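Local coordinates for 5' nucleotidase family protein (Staphylococcus aureus subsp. aureus, PDB 4Q7F) that belongs to the 5' nucleotidase family, pairing a metal-binding calcineurin-like phosphoesterase domain with a 5'-nucleotidase C-terminal domain, at residues E186-Q189 / Q190-E194; F150-D154 / Q155-V159; M457-G461 / H462-L466; L393-S396 / G397-K401; D36-S39 / R40-Q44. One frame throughout, in Å; residues are numbered along the deposited sequence.

Interaction 1 (E186-Q189 / Q190-E194)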
loop_
_atom_site.group_PDB
_atom_site.type_symbol
_atom_site.label_atom_id
_atom_site.label_comp_id
_atom_site.label_asym_id
_atom_site.label_seq_id
_atom_site.Cartn_x
_atom_site.Cartn_y
_atom_site.Cartn_z
ATOM N N GLU A 186 14.621 -5.180 16.129
ATOM C CA GLU A 186 15.875 -4.802 16.798
ATOM C C GLU A 186 15.763 -3.486 17.552
ATOM O O GLU A 186 16.259 -3.368 18.667
ATOM C CB GLU A 186 17.033 -4.723 15.810
ATOM C CG GLU A 186 17.374 -6.050 15.152
ATOM C CD GLU A 186 18.536 -5.942 14.187
ATOM O OE1 GLU A 186 19.249 -4.908 14.207
ATOM O OE2 GLU A 186 18.736 -6.901 13.414
ATOM N N ILE A 187 15.126 -2.494 16.943
ATOM C CA ILE A 187 14.970 -1.203 17.612
ATOM C C ILE A 187 14.058 -1.353 18.837
ATOM O O ILE A 187 14.315 -0.759 19.890
ATOM C CB ILE A 187 14.469 -0.120 16.646
ATOM C CG1 ILE A 187 15.495 0.102 15.533
ATOM C CG2 ILE A 187 14.201 1.184 17.383
ATOM C CD1 ILE A 187 16.903 0.424 16.009
ATOM N N LEU A 188 12.996 -2.141 18.702
ATOM C CA LEU A 188 12.103 -2.380 19.821
ATOM C C LEU A 188 12.879 -3.046 20.947
ATOM O O LEU A 188 12.834 -2.592 22.091
ATOM C CB LEU A 188 10.906 -3.260 19.418
ATOM C CG LEU A 188 9.937 -3.624 20.557
ATOM C CD1 LEU A 188 9.365 -2.380 21.210
ATOM C CD2 LEU A 188 8.819 -4.501 20.021
ATOM N N GLN A 189 13.588 -4.122 20.606
ATOM C CA GLN A 189 14.387 -4.874 21.562
ATOM C C GLN A 189 15.349 -3.988 22.345
ATOM O O GLN A 189 15.552 -4.174 23.547
ATOM C CB GLN A 189 15.199 -5.943 20.832
ATOM C CG GLN A 189 16.043 -6.798 21.767
ATOM C CD GLN A 189 16.774 -7.895 21.037
ATOM O OE1 GLN A 189 16.734 -9.046 21.443
ATOM N NE2 GLN A 189 17.424 -7.548 19.938
ATOM N N GLN A 190 15.942 -3.032 21.648
ATOM C CA GLN A 190 16.902 -2.132 22.257
ATOM C C GLN A 190 16.236 -1.069 23.144
ATOM O O GLN A 190 16.781 -0.713 24.175
ATOM C CB GLN A 190 17.770 -1.513 21.163
ATOM C CG GLN A 190 18.617 -2.571 20.451
ATOM C CD GLN A 190 19.199 -2.100 19.134
ATOM O OE1 GLN A 190 19.297 -0.901 18.878
ATOM N NE2 GLN A 190 19.597 -3.048 18.290
ATOM N N TYR A 191 15.051 -0.596 22.754
ATOM C CA TYR A 191 14.319 0.412 23.535
ATOM C C TYR A 191 13.526 -0.104 24.742
ATOM O O TYR A 191 13.330 0.637 25.709
ATOM C CB TYR A 191 13.333 1.171 22.657
ATOM C CG TYR A 191 13.834 2.459 22.058
ATOM C CD1 TYR A 191 13.675 3.664 22.743
ATOM C CD2 TYR A 191 14.407 2.493 20.799
ATOM C CE1 TYR A 191 14.098 4.859 22.192
ATOM C CE2 TYR A 191 14.834 3.679 20.239
ATOM C CZ TYR A 191 14.673 4.854 20.935
ATOM O OH TYR A 191 15.096 6.033 20.378
ATOM N N LEU A 192 13.030 -1.337 24.675
ATOM C CA LEU A 192 12.233 -1.875 25.779
ATOM C C LEU A 192 12.780 -1.640 27.174
ATOM O O LEU A 192 12.065 -1.105 28.014
ATOM C CB LEU A 192 11.897 -3.346 25.600
ATOM C CG LEU A 192 10.602 -3.554 24.826
ATOM C CD1 LEU A 192 10.422 -5.022 24.493
ATOM C CD2 LEU A 192 9.412 -3.038 25.616
ATOM N N PRO A 193 14.036 -2.039 27.424
ATOM C CA PRO A 193 14.571 -1.837 28.764
ATOM C C PRO A 193 14.382 -0.408 29.271
ATOM O O PRO A 193 13.932 -0.218 30.380
ATOM C CB PRO A 193 16.057 -2.163 28.601
ATOM C CG PRO A 193 16.111 -3.122 27.461
ATOM C CD PRO A 193 15.005 -2.704 26.531
ATOM N N GLU A 194 14.724 0.578 28.451
ATOM C CA GLU A 194 14.600 1.979 28.833
ATOM C C GLU A 194 13.147 2.401 29.006
ATOM O O GLU A 194 12.824 3.186 29.894
ATOM C CB GLU A 194 15.242 2.876 27.782
ATOM C CG GLU A 194 15.173 4.352 28.142
ATOM C CD GLU A 194 15.794 5.246 27.095
ATOM O OE1 GLU A 194 15.758 4.883 25.893
ATOM O OE2 GLU A 194 16.305 6.322 27.486
HETATM O O HOH W 1 18.957 -5.696 19.220
#

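Interaction 2 (F150-D154 / Q155-V159)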
loop_
_atom_site.group_PDB
_atom_site.type_symbol
_atom_site.label_atom_id
_atom_site.label_comp_id
_atom_site.label_asym_id
_atom_site.label_seq_id
_atom_site.Cartn_x
_atom_site.Cartn_y
_atom_site.Cartn_z
ATOM N N PHE A 150 3.624 9.973 28.436
ATOM C CA PHE A 150 2.612 10.828 29.075
ATOM C C PHE A 150 2.028 10.123 30.293
ATOM O O PHE A 150 2.156 8.904 30.431
ATOM C CB PHE A 150 1.518 11.274 28.093
ATOM C CG PHE A 150 0.729 10.151 27.500
ATOM C CD1 PHE A 150 1.132 9.551 26.311
ATOM C CD2 PHE A 150 -0.434 9.705 28.109
ATOM C CE1 PHE A 150 0.400 8.518 25.757
ATOM C CE2 PHE A 150 -1.170 8.667 27.558
ATOM C CZ PHE A 150 -0.753 8.078 26.378
ATOM N N GLN A 151 1.416 10.893 31.187
ATOM C CA GLN A 151 0.825 10.314 32.394
ATOM C C GLN A 151 -0.671 10.052 32.313
ATOM O O GLN A 151 -1.429 10.784 31.671
ATOM C CB GLN A 151 1.117 11.168 33.638
ATOM C CG GLN A 151 2.557 11.074 34.100
ATOM C CD GLN A 151 3.509 11.566 33.040
ATOM O OE1 GLN A 151 3.342 12.666 32.513
ATOM N NE2 GLN A 151 4.515 10.757 32.715
ATOM N N VAL A 152 -1.062 8.974 32.974
ATOM C CA VAL A 152 -2.456 8.595 33.153
ATOM C C VAL A 152 -2.526 8.345 34.653
ATOM O O VAL A 152 -2.047 7.310 35.155
ATOM C CB VAL A 152 -2.843 7.314 32.404
ATOM C CG1 VAL A 152 -4.302 6.951 32.718
ATOM C CG2 VAL A 152 -2.618 7.485 30.914
ATOM N N GLY A 153 -3.070 9.323 35.373
ATOM C CA GLY A 153 -3.106 9.246 36.817
ATOM C C GLY A 153 -1.664 9.230 37.287
ATOM O O GLY A 153 -0.851 10.014 36.826
ATOM N N ASP A 154 -1.346 8.301 38.175
ATOM C CA ASP A 154 0.010 8.161 38.704
ATOM C C ASP A 154 0.858 7.141 37.915
ATOM O O ASP A 154 1.880 6.663 38.404
ATOM C CB ASP A 154 -0.036 7.797 40.195
ATOM C CG ASP A 154 -0.854 6.543 40.479
ATOM O OD1 ASP A 154 -1.411 5.948 39.527
ATOM O OD2 ASP A 154 -0.947 6.155 41.661
ATOM N N GLN A 155 0.406 6.806 36.709
ATOM C CA GLN A 155 1.109 5.868 35.835
ATOM C C GLN A 155 1.672 6.624 34.637
ATOM O O GLN A 155 1.290 7.767 34.382
ATOM C CB GLN A 155 0.153 4.793 35.307
ATOM C CG GLN A 155 -0.566 3.954 36.354
ATOM C CD GLN A 155 0.378 3.229 37.297
ATOM O OE1 GLN A 155 0.909 3.816 38.236
ATOM N NE2 GLN A 155 0.543 1.933 37.082
ATOM N N THR A 156 2.589 5.989 33.916
ATOM C CA THR A 156 3.150 6.576 32.715
ATOM C C THR A 156 2.983 5.629 31.561
ATOM O O THR A 156 3.191 4.419 31.697
ATOM C CB THR A 156 4.637 6.928 32.888
ATOM O OG1 THR A 156 4.766 7.962 33.863
ATOM C CG2 THR A 156 5.235 7.416 31.569
ATOM N N VAL A 157 2.560 6.187 30.434
ATOM C CA VAL A 157 2.436 5.439 29.197
ATOM C C VAL A 157 3.610 5.815 28.303
ATOM O O VAL A 157 3.938 6.990 28.180
ATOM C CB VAL A 157 1.143 5.790 28.437
ATOM C CG1 VAL A 157 1.073 4.993 27.139
ATOM C CG2 VAL A 157 -0.068 5.526 29.308
ATOM N N GLY A 158 4.226 4.812 27.675
ATOM C CA GLY A 158 5.330 5.019 26.757
ATOM C C GLY A 158 4.918 4.524 25.383
ATOM O O GLY A 158 4.410 3.408 25.247
ATOM N N VAL A 159 5.113 5.359 24.370
ATOM C CA VAL A 159 4.722 5.006 23.020
ATOM C C VAL A 159 5.924 5.013 22.096
ATOM O O VAL A 159 6.712 5.955 22.084
ATOM C CB VAL A 159 3.675 5.984 22.446
ATOM C CG1 VAL A 159 3.204 5.504 21.082
ATOM C CG2 VAL A 159 2.492 6.103 23.376
#

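Interaction 3 (M457-G461 / H462-L466)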
loop_
_atom_site.group_PDB
_atom_site.type_symbol
_atom_site.label_atom_id
_atom_site.label_comp_id
_atom_site.label_asym_id
_atom_site.label_seq_id
_atom_site.Cartn_x
_atom_site.Cartn_y
_atom_site.Cartn_z
HETATM N N MSE A 457 8.780 -19.895 -24.954
HETATM C CA MSE A 457 9.093 -18.449 -24.959
HETATM C C MSE A 457 9.632 -17.995 -26.297
HETATM O O MSE A 457 10.559 -18.586 -26.810
HETATM C CB MSE A 457 10.123 -18.089 -23.898
HETATM C CG MSE A 457 9.581 -18.159 -22.489
HETATM SE SE MSE A 457 10.986 -17.509 -21.269
HETATM C CE MSE A 457 11.046 -15.663 -21.884
HETATM N N MSE A 458 9.063 -16.929 -26.854
HETATM C CA MSE A 458 9.499 -16.418 -28.140
HETATM C C MSE A 458 9.462 -14.928 -28.167
HETATM O O MSE A 458 8.478 -14.320 -27.763
HETATM C CB MSE A 458 8.610 -16.894 -29.292
HETATM C CG MSE A 458 8.528 -18.407 -29.368
HETATM SE SE MSE A 458 10.143 -19.133 -30.226
HETATM C CE MSE A 458 9.462 -18.984 -32.061
ATOM N N ILE A 459 10.538 -14.343 -28.688
ATOM C CA ILE A 459 10.687 -12.892 -28.828
ATOM C C ILE A 459 10.983 -12.646 -30.310
ATOM O O ILE A 459 12.070 -12.938 -30.782
ATOM C CB ILE A 459 11.808 -12.363 -27.912
ATOM C CG1 ILE A 459 11.437 -12.645 -26.456
ATOM C CG2 ILE A 459 12.030 -10.857 -28.126
ATOM C CD1 ILE A 459 12.511 -12.339 -25.440
ATOM N N GLN A 460 9.985 -12.175 -31.051
ATOM C CA GLN A 460 10.115 -11.873 -32.487
ATOM C C GLN A 460 10.551 -13.059 -33.379
ATOM O O GLN A 460 11.620 -13.027 -34.015
ATOM C CB GLN A 460 11.037 -10.670 -32.713
ATOM C CG GLN A 460 10.518 -9.382 -32.084
ATOM C CD GLN A 460 11.437 -8.195 -32.304
ATOM O OE1 GLN A 460 12.538 -8.330 -32.851
ATOM N NE2 GLN A 460 10.991 -7.014 -31.869
ATOM N N GLY A 461 9.713 -14.096 -33.400
ATOM C CA GLY A 461 9.913 -15.261 -34.249
ATOM C C GLY A 461 11.061 -16.151 -33.855
ATOM O O GLY A 461 11.338 -17.171 -34.519
ATOM N N HIS A 462 11.735 -15.776 -32.775
ATOM C CA HIS A 462 12.860 -16.542 -32.299
ATOM C C HIS A 462 12.687 -16.946 -30.865
ATOM O O HIS A 462 12.166 -16.179 -30.035
ATOM C CB HIS A 462 14.167 -15.765 -32.474
ATOM C CG HIS A 462 14.673 -15.753 -33.885
ATOM N ND1 HIS A 462 14.464 -14.696 -34.747
ATOM C CD2 HIS A 462 15.359 -16.685 -34.590
ATOM C CE1 HIS A 462 15.013 -14.971 -35.917
ATOM N NE2 HIS A 462 15.559 -16.173 -35.848
ATOM N N ALA A 463 13.141 -18.160 -30.593
ATOM C CA ALA A 463 13.105 -18.741 -29.277
ATOM C C ALA A 463 13.979 -17.897 -28.397
ATOM O O ALA A 463 14.983 -17.341 -28.856
ATOM C CB ALA A 463 13.617 -20.176 -29.319
ATOM N N VAL A 464 13.565 -17.739 -27.149
ATOM C CA VAL A 464 14.344 -16.963 -26.226
ATOM C C VAL A 464 15.627 -17.707 -25.919
ATOM O O VAL A 464 15.607 -18.848 -25.451
ATOM C CB VAL A 464 13.574 -16.630 -24.939
ATOM C CG1 VAL A 464 14.513 -16.042 -23.884
ATOM C CG2 VAL A 464 12.444 -15.655 -25.267
ATOM N N ASP A 465 16.739 -17.065 -26.239
ATOM C CA ASP A 465 18.045 -17.611 -25.953
ATOM C C ASP A 465 18.345 -17.217 -24.504
ATOM O O ASP A 465 18.466 -16.035 -24.192
ATOM C CB ASP A 465 19.068 -17.022 -26.932
ATOM C CG ASP A 465 20.460 -17.594 -26.756
ATOM O OD1 ASP A 465 20.800 -18.089 -25.656
ATOM O OD2 ASP A 465 21.221 -17.535 -27.746
ATOM N N LEU A 466 18.459 -18.208 -23.626
ATOM C CA LEU A 466 18.725 -17.967 -22.210
ATOM C C LEU A 466 20.024 -17.183 -21.942
ATOM O O LEU A 466 20.146 -16.544 -20.897
ATOM C CB LEU A 466 18.746 -19.288 -21.438
ATOM C CG LEU A 466 17.435 -20.095 -21.406
ATOM C CD1 LEU A 466 17.719 -21.535 -20.982
ATOM C CD2 LEU A 466 16.365 -19.452 -20.525
HETATM O O HOH W 2 14.975 -14.019 -29.565
#

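Interaction 4 (L393-S396 / G397-K401)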
loop_
_atom_site.group_PDB
_atom_site.type_symbol
_atom_site.label_atom_id
_atom_site.label_comp_id
_atom_site.label_asym_id
_atom_site.label_seq_id
_atom_site.Cartn_x
_atom_site.Cartn_y
_atom_site.Cartn_z
ATOM N N LEU A 393 15.492 -2.389 -18.305
ATOM C CA LEU A 393 16.570 -3.162 -17.728
ATOM C C LEU A 393 17.103 -4.178 -18.695
ATOM O O LEU A 393 16.351 -4.741 -19.445
ATOM C CB LEU A 393 16.029 -3.930 -16.516
ATOM C CG LEU A 393 15.428 -3.047 -15.424
ATOM C CD1 LEU A 393 15.011 -3.941 -14.249
ATOM C CD2 LEU A 393 16.419 -1.994 -15.003
ATOM N N ALA A 394 18.406 -4.425 -18.619
ATOM C CA ALA A 394 19.074 -5.414 -19.444
ATOM C C ALA A 394 19.138 -6.688 -18.632
ATOM O O ALA A 394 19.728 -6.708 -17.530
ATOM C CB ALA A 394 20.464 -4.930 -19.798
ATOM N N VAL A 395 18.511 -7.731 -19.169
ATOM C CA VAL A 395 18.432 -9.028 -18.508
ATOM C C VAL A 395 18.712 -10.171 -19.493
ATOM O O VAL A 395 18.402 -10.080 -20.684
ATOM C CB VAL A 395 17.037 -9.249 -17.858
ATOM C CG1 VAL A 395 16.754 -8.210 -16.753
ATOM C CG2 VAL A 395 15.917 -9.183 -18.896
ATOM N N SER A 396 19.296 -11.247 -18.997
ATOM C CA SER A 396 19.506 -12.416 -19.846
ATOM C C SER A 396 18.146 -13.054 -20.106
ATOM O O SER A 396 17.176 -12.770 -19.399
ATOM C CB SER A 396 20.401 -13.419 -19.150
ATOM O OG SER A 396 19.798 -13.891 -17.981
ATOM N N GLY A 397 18.071 -13.915 -21.111
ATOM C CA GLY A 397 16.831 -14.623 -21.420
ATOM C C GLY A 397 16.434 -15.519 -20.252
ATOM O O GLY A 397 15.251 -15.774 -20.026
ATOM N N ALA A 398 17.432 -15.976 -19.502
ATOM C CA ALA A 398 17.214 -16.811 -18.324
ATOM C C ALA A 398 16.613 -15.973 -17.174
ATOM O O ALA A 398 15.756 -16.457 -16.433
ATOM C CB ALA A 398 18.526 -17.460 -17.890
ATOM N N LYS A 399 17.081 -14.735 -17.001
ATOM C CA LYS A 399 16.510 -13.878 -15.974
ATOM C C LYS A 399 15.062 -13.513 -16.344
ATOM O O LYS A 399 14.215 -13.388 -15.464
ATOM C CB LYS A 399 17.287 -12.592 -15.756
ATOM C CG LYS A 399 18.416 -12.647 -14.735
ATOM C CD LYS A 399 18.795 -11.198 -14.372
ATOM C CE LYS A 399 19.908 -11.094 -13.351
ATOM N NZ LYS A 399 19.494 -11.579 -12.009
ATOM N N LEU A 400 14.807 -13.298 -17.634
ATOM C CA LEU A 400 13.460 -12.995 -18.106
ATOM C C LEU A 400 12.549 -14.160 -17.749
ATOM O O LEU A 400 11.448 -13.955 -17.280
ATOM C CB LEU A 400 13.424 -12.772 -19.604
ATOM C CG LEU A 400 12.035 -12.599 -20.219
ATOM C CD1 LEU A 400 11.278 -11.460 -19.540
ATOM C CD2 LEU A 400 12.157 -12.345 -21.716
ATOM N N LYS A 401 13.002 -15.383 -17.998
ATOM C CA LYS A 401 12.194 -16.543 -17.651
ATOM C C LYS A 401 11.910 -16.594 -16.156
ATOM O O LYS A 401 10.840 -17.013 -15.767
ATOM C CB LYS A 401 12.844 -17.848 -18.101
ATOM C CG LYS A 401 12.031 -19.079 -17.731
ATOM C CD LYS A 401 12.620 -20.321 -18.387
ATOM C CE LYS A 401 11.851 -21.573 -18.021
ATOM N NZ LYS A 401 12.004 -21.938 -16.593
#

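Interaction 5 (D36-S39 / R40-Q44)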
loop_
_atom_site.group_PDB
_atom_site.type_symbol
_atom_site.label_atom_id
_atom_site.label_comp_id
_atom_site.label_asym_id
_atom_site.label_seq_id
_atom_site.Cartn_x
_atom_site.Cartn_y
_atom_site.Cartn_z
ATOM N N ASP A 36 -15.027 5.840 -2.730
ATOM C CA ASP A 36 -13.850 5.184 -3.297
ATOM C C ASP A 36 -13.614 5.722 -4.733
ATOM O O ASP A 36 -12.747 5.242 -5.459
ATOM C CB ASP A 36 -13.992 3.654 -3.289
ATOM C CG ASP A 36 -15.153 3.150 -4.111
ATOM O OD1 ASP A 36 -15.753 3.898 -4.915
ATOM O OD2 ASP A 36 -15.468 1.959 -3.960
ATOM N N PHE A 37 -14.428 6.709 -5.118
ATOM C CA PHE A 37 -14.345 7.408 -6.424
ATOM C C PHE A 37 -14.674 6.577 -7.673
ATOM O O PHE A 37 -14.434 7.015 -8.799
ATOM C CB PHE A 37 -12.998 8.107 -6.574
ATOM C CG PHE A 37 -12.702 9.082 -5.478
ATOM C CD1 PHE A 37 -13.250 10.363 -5.503
ATOM C CD2 PHE A 37 -11.893 8.720 -4.415
ATOM C CE1 PHE A 37 -12.999 11.259 -4.479
ATOM C CE2 PHE A 37 -11.628 9.616 -3.395
ATOM C CZ PHE A 37 -12.172 10.891 -3.436
ATOM N N THR A 38 -15.269 5.410 -7.500
ATOM C CA THR A 38 -15.652 4.610 -8.658
ATOM C C THR A 38 -16.662 5.387 -9.526
ATOM O O THR A 38 -16.723 5.198 -10.734
ATOM C CB THR A 38 -16.166 3.215 -8.262
ATOM O OG1 THR A 38 -17.174 3.332 -7.278
ATOM C CG2 THR A 38 -15.039 2.393 -7.672
ATOM N N SER A 39 -17.415 6.298 -8.914
ATOM C CA SER A 39 -18.340 7.168 -9.663
ATOM C C SER A 39 -18.507 8.470 -8.878
ATOM O O SER A 39 -18.325 8.494 -7.674
ATOM C CB SER A 39 -19.694 6.482 -9.952
ATOM O OG SER A 39 -20.431 6.193 -8.769
ATOM N N ARG A 40 -18.836 9.543 -9.587
ATOM C CA ARG A 40 -18.955 10.882 -9.008
ATOM C C ARG A 40 -19.788 11.035 -7.755
ATOM O O ARG A 40 -19.347 11.677 -6.797
ATOM C CB ARG A 40 -19.494 11.847 -10.061
ATOM C CG ARG A 40 -19.651 13.271 -9.556
ATOM C CD ARG A 40 -20.175 14.211 -10.620
ATOM N NE ARG A 40 -20.154 15.567 -10.090
ATOM C CZ ARG A 40 -19.203 16.477 -10.318
ATOM N NH1 ARG A 40 -19.302 17.665 -9.742
ATOM N NH2 ARG A 40 -18.163 16.228 -11.120
ATOM N N ASN A 41 -20.987 10.450 -7.753
ATOM C CA ASN A 41 -21.930 10.614 -6.639
ATOM C C ASN A 41 -21.851 9.493 -5.589
ATOM O O ASN A 41 -22.628 9.466 -4.629
ATOM C CB ASN A 41 -23.343 10.738 -7.220
ATOM C CG ASN A 41 -23.458 11.872 -8.246
ATOM O OD1 ASN A 41 -23.199 13.030 -7.937
ATOM N ND2 ASN A 41 -23.861 11.535 -9.460
ATOM N N GLN A 42 -20.888 8.597 -5.764
ATOM C CA GLN A 42 -20.677 7.457 -4.873
ATOM C C GLN A 42 -20.628 7.965 -3.440
ATOM O O GLN A 42 -20.077 9.040 -3.165
ATOM C CB GLN A 42 -19.365 6.737 -5.251
ATOM C CG GLN A 42 -19.380 5.200 -5.237
ATOM C CD GLN A 42 -18.976 4.521 -3.941
ATOM O OE1 GLN A 42 -18.048 4.950 -3.231
ATOM N NE2 GLN A 42 -19.618 3.392 -3.668
ATOM N N TYR A 43 -21.256 7.211 -2.542
ATOM C CA TYR A 43 -21.280 7.524 -1.121
ATOM C C TYR A 43 -21.240 6.170 -0.451
ATOM O O TYR A 43 -21.993 5.281 -0.836
ATOM C CB TYR A 43 -22.548 8.266 -0.730
ATOM C CG TYR A 43 -22.471 8.899 0.633
ATOM C CD1 TYR A 43 -22.487 8.125 1.794
ATOM C CD2 TYR A 43 -22.392 10.288 0.764
ATOM C CE1 TYR A 43 -22.406 8.726 3.048
ATOM C CE2 TYR A 43 -22.322 10.893 2.008
ATOM C CZ TYR A 43 -22.317 10.116 3.141
ATOM O OH TYR A 43 -22.258 10.741 4.366
ATOM N N GLN A 44 -20.363 6.013 0.538
ATOM C CA GLN A 44 -20.175 4.745 1.206
ATOM C C GLN A 44 -19.683 5.004 2.641
ATOM O O GLN A 44 -19.023 6.006 2.894
ATOM C CB GLN A 44 -19.155 3.960 0.377
ATOM C CG GLN A 44 -18.830 2.558 0.845
ATOM C CD GLN A 44 -17.995 1.785 -0.175
ATOM O OE1 GLN A 44 -17.838 2.210 -1.328
ATOM N NE2 GLN A 44 -17.472 0.637 0.241
#

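Interaction 1 (E186-Q189 / Q190-E194)
The Tyr191 ring takes the carbonyl oxygen of Ile187 at its edge, in the ring plane, with Ile187 O 3.4 Å from Tyr191 CD2. Beside it the CG2 branch of Ile187 comes near the same ring bond, 3.7 Å from Tyr191 CD2 and almost as close to CE2, and the two side chains run alongside each other in the same direction. That branch stands opposite the backbone N of Ile187, while the CD1 arm goes the other way, toward the Gln190 amide. On the neighbouring flank of the helix, CD1 of Leu188 meets CG of Leu192 one turn later at 4.0 Å, the two leucines slanting across one another. On the exposed side a single water joins two amides: it accepts from Gln190 NE2 at 2.9 Å and, weakly, from Gln189 NE2. The backbone bonds are the ordinary i to i+4 set, Gln190 N to Glu186 O, Tyr191 N to Ile187 O and Leu192 N to Leu188 O (2.9 Å). Pro193 has no N-H to continue the series; its CD sits 3.4 Å from Gln189 O instead, and the helix kinks there. Leu188 and Leu192 both lean on Phe236 of helix 229-236. This is an amphipathic, proline-kinked helix packed on the mixed sheet that contains strands 155-163 and 201-207, in the calcineurin-like phosphoesterase domain.

Interaction 2 (F150-D154 / Q155-V159)
Strands 147-152 and 155-163 form a beta hairpin, closed by a type II' turn from Val152 to Gln155 in which Gly153 supplies the positive phi. Four backbone bonds hold it. Phe150 and Val157 make a hydrogen-bonded pair, with Val157 N to Phe150 O the shorter link at 2.7 Å. Val152 and Gln155 make the pair at the turn. Between them Gln151 and Thr156 are a non-hydrogen-bonded pair, so their cross-strand bond is left to the side chains. The apolar contacts lie on the opposite face of the sheet. Val157 puts CB over one face of the Phe150 ring, a CH-pi contact with CB 3.8 Å from the centroid and 19° off the normal, and its CG2 also meets Val152 CG2 at 3.6 Å. The ring comes under Val157 because Phe150 CG lies between its own N and carbonyl carbon (chi1 61°). Phe66 stacks with the same ring, and Ile20 and Phe22 of strand 19-25 touch it, joining the hairpin to the neighbouring sheet. On the Gln151 side, the chain bends at chi2 (61°) and brings NE2 to Thr156 OG1, 3.0 Å away in the amide plane.

Interaction 3 (M457-G461 / H462-L466)
Val464 CG2 presses on Ile459, 3.3 Å from CD1 and 3.4 Å from CG1, tighter than usual carbon contact. The same methyl is 3.6 Å from CB of Met457, a selenomethionine in this model, whose chain bends at chi3 (65°) to bring CE to Val464 as well. The backbone fixes this grouping. Val464 N donates to Met457 O at 3.1 Å, while Ile459 N donates to His462 O at 2.8 Å. The return bond from His462 N to Ile459 O is long and weak, as is the link from His462 ND1 to Gln460 O. A water lies between Ile459 O and Ala463 O, weakly bonded to both. At the turn Gln460 and Gly461 both have positive phi, a value that comes easily only to the glycine. Further out, Met457 and Ile459 pack on Leu400 of helix 397-408, Ile459 and Val464 touch Tyr470, and Tyr470 OH bonds to Asp465 N. Met458 pairs through its backbone with Ser441 on the other side of strand 454-459. The arrangement is a short beta hairpin whose second strand is only loosely bonded, at the edge of a mixed sheet in the 5'-nucleotidase C-terminal domain.

Interaction 4 (L393-S396 / G397-K401)
The axes of residues 393-396 and 397-401 stand 97° apart where strand 390-396 runs straight into helix 397-408, and the first backbone bond of the helix, Leu400 N to Ser396 O, is 3.0 Å long. Ser396 is the N-cap of that helix. Its carbonyl therefore begins the i to i+4 series, which Lys401 N to Gly397 O continues, and its hydroxyl serves an amide of the first turn that has no helical carbonyl before it. Behind the cap, Val395 points its CB toward the helix, 4.0 Å from CB of Lys399, and its CG2 approaches CB of Leu400 more loosely at 4.4 Å. Leu400 goes on to Ile472 of strand 469-475, so the first turn of the helix is seated against that strand. Lys399 starts toward the strand but leads its amine away, to Met487 O, and Lys401 forms a salt bridge with Glu405 one turn on. Carbon atoms of Lys399 lie against the capping hydroxyl, CB 3.6 Å from Ser396 OG. Ser396 OG, swung between its own N and carbonyl carbon (chi1 63°), accepts from Lys399 N at 3.0 Å with an N-H...O angle of 154°.

Interaction 5 (D36-S39 / R40-Q44)
Two acceptor oxygens, Asp36 OD1 and Gln42 OE1, sit only 3.0 Å apart with no bond between them. The donors around the pair probably offset the repulsion. Gln42 OE1 takes the backbone N of Asp36 at 3.2 Å along a nearly straight N-H (168°), and Thr35 OG1 adds a weak bond to it. Asp36 OD1 is gripped twice by Thr38: its N comes from above the carboxylate plane at 3.0 Å, and its OG1 donates at 2.8 Å on the syn side. These bonds would be expected to favour a charged carboxylate. The Gln42 chain bends at chi2 (-91°), passing CG by Thr38 OG1 at 3.5 Å. The side chains of Asp36 and Gln42 cross at about a right angle, yet the carboxylate and amide planes are only 20° apart. The nitrogen of the same amide is held too: Gln42 NE2 donates to Gln44 OE1 at 3.2 Å, with that oxygen close to the Gln42 amide plane. At the turn Gln42 N bonds to Ser39 O, 3.2 Å away. Outside the loop, Arg40 makes salt bridges to Asp315 and Asp318, and Phe37 packs on Leu313 and Leu317 of helix 304-317. An Asx turn at Asp36 followed by a type I beta turn from Ser39 to Gln42 thus shapes this surface loop between strand 19-25 and helix 48-59.

Interactions 1, 2 and 5 belong to the calcineurin-like phosphoesterase part of the chain, 3 and 4 to the C-terminal domain. Interactions 3 and 4 touch directly: Leu466 O lies 3.1 Å from Ala398 N, a probable hydrogen bond, and Met457 CE packs on Leu400 CD2, so hairpin and capped helix share an apolar seam. Interactions 1 and 2, their nearest atoms about 7 Å apart, both involve the sheet containing strand 155-163. Interactions 1, 2 and 4 are partly buried: 1 combines backbone bonds with apolar packing, 2 adds an amide-to-hydroxyl bond, and 4 depends on a serine hydroxyl cap with looser apolar contact. Of the surface contacts, 3 still relies on a valine, whereas 5 is built almost wholly from polar groups.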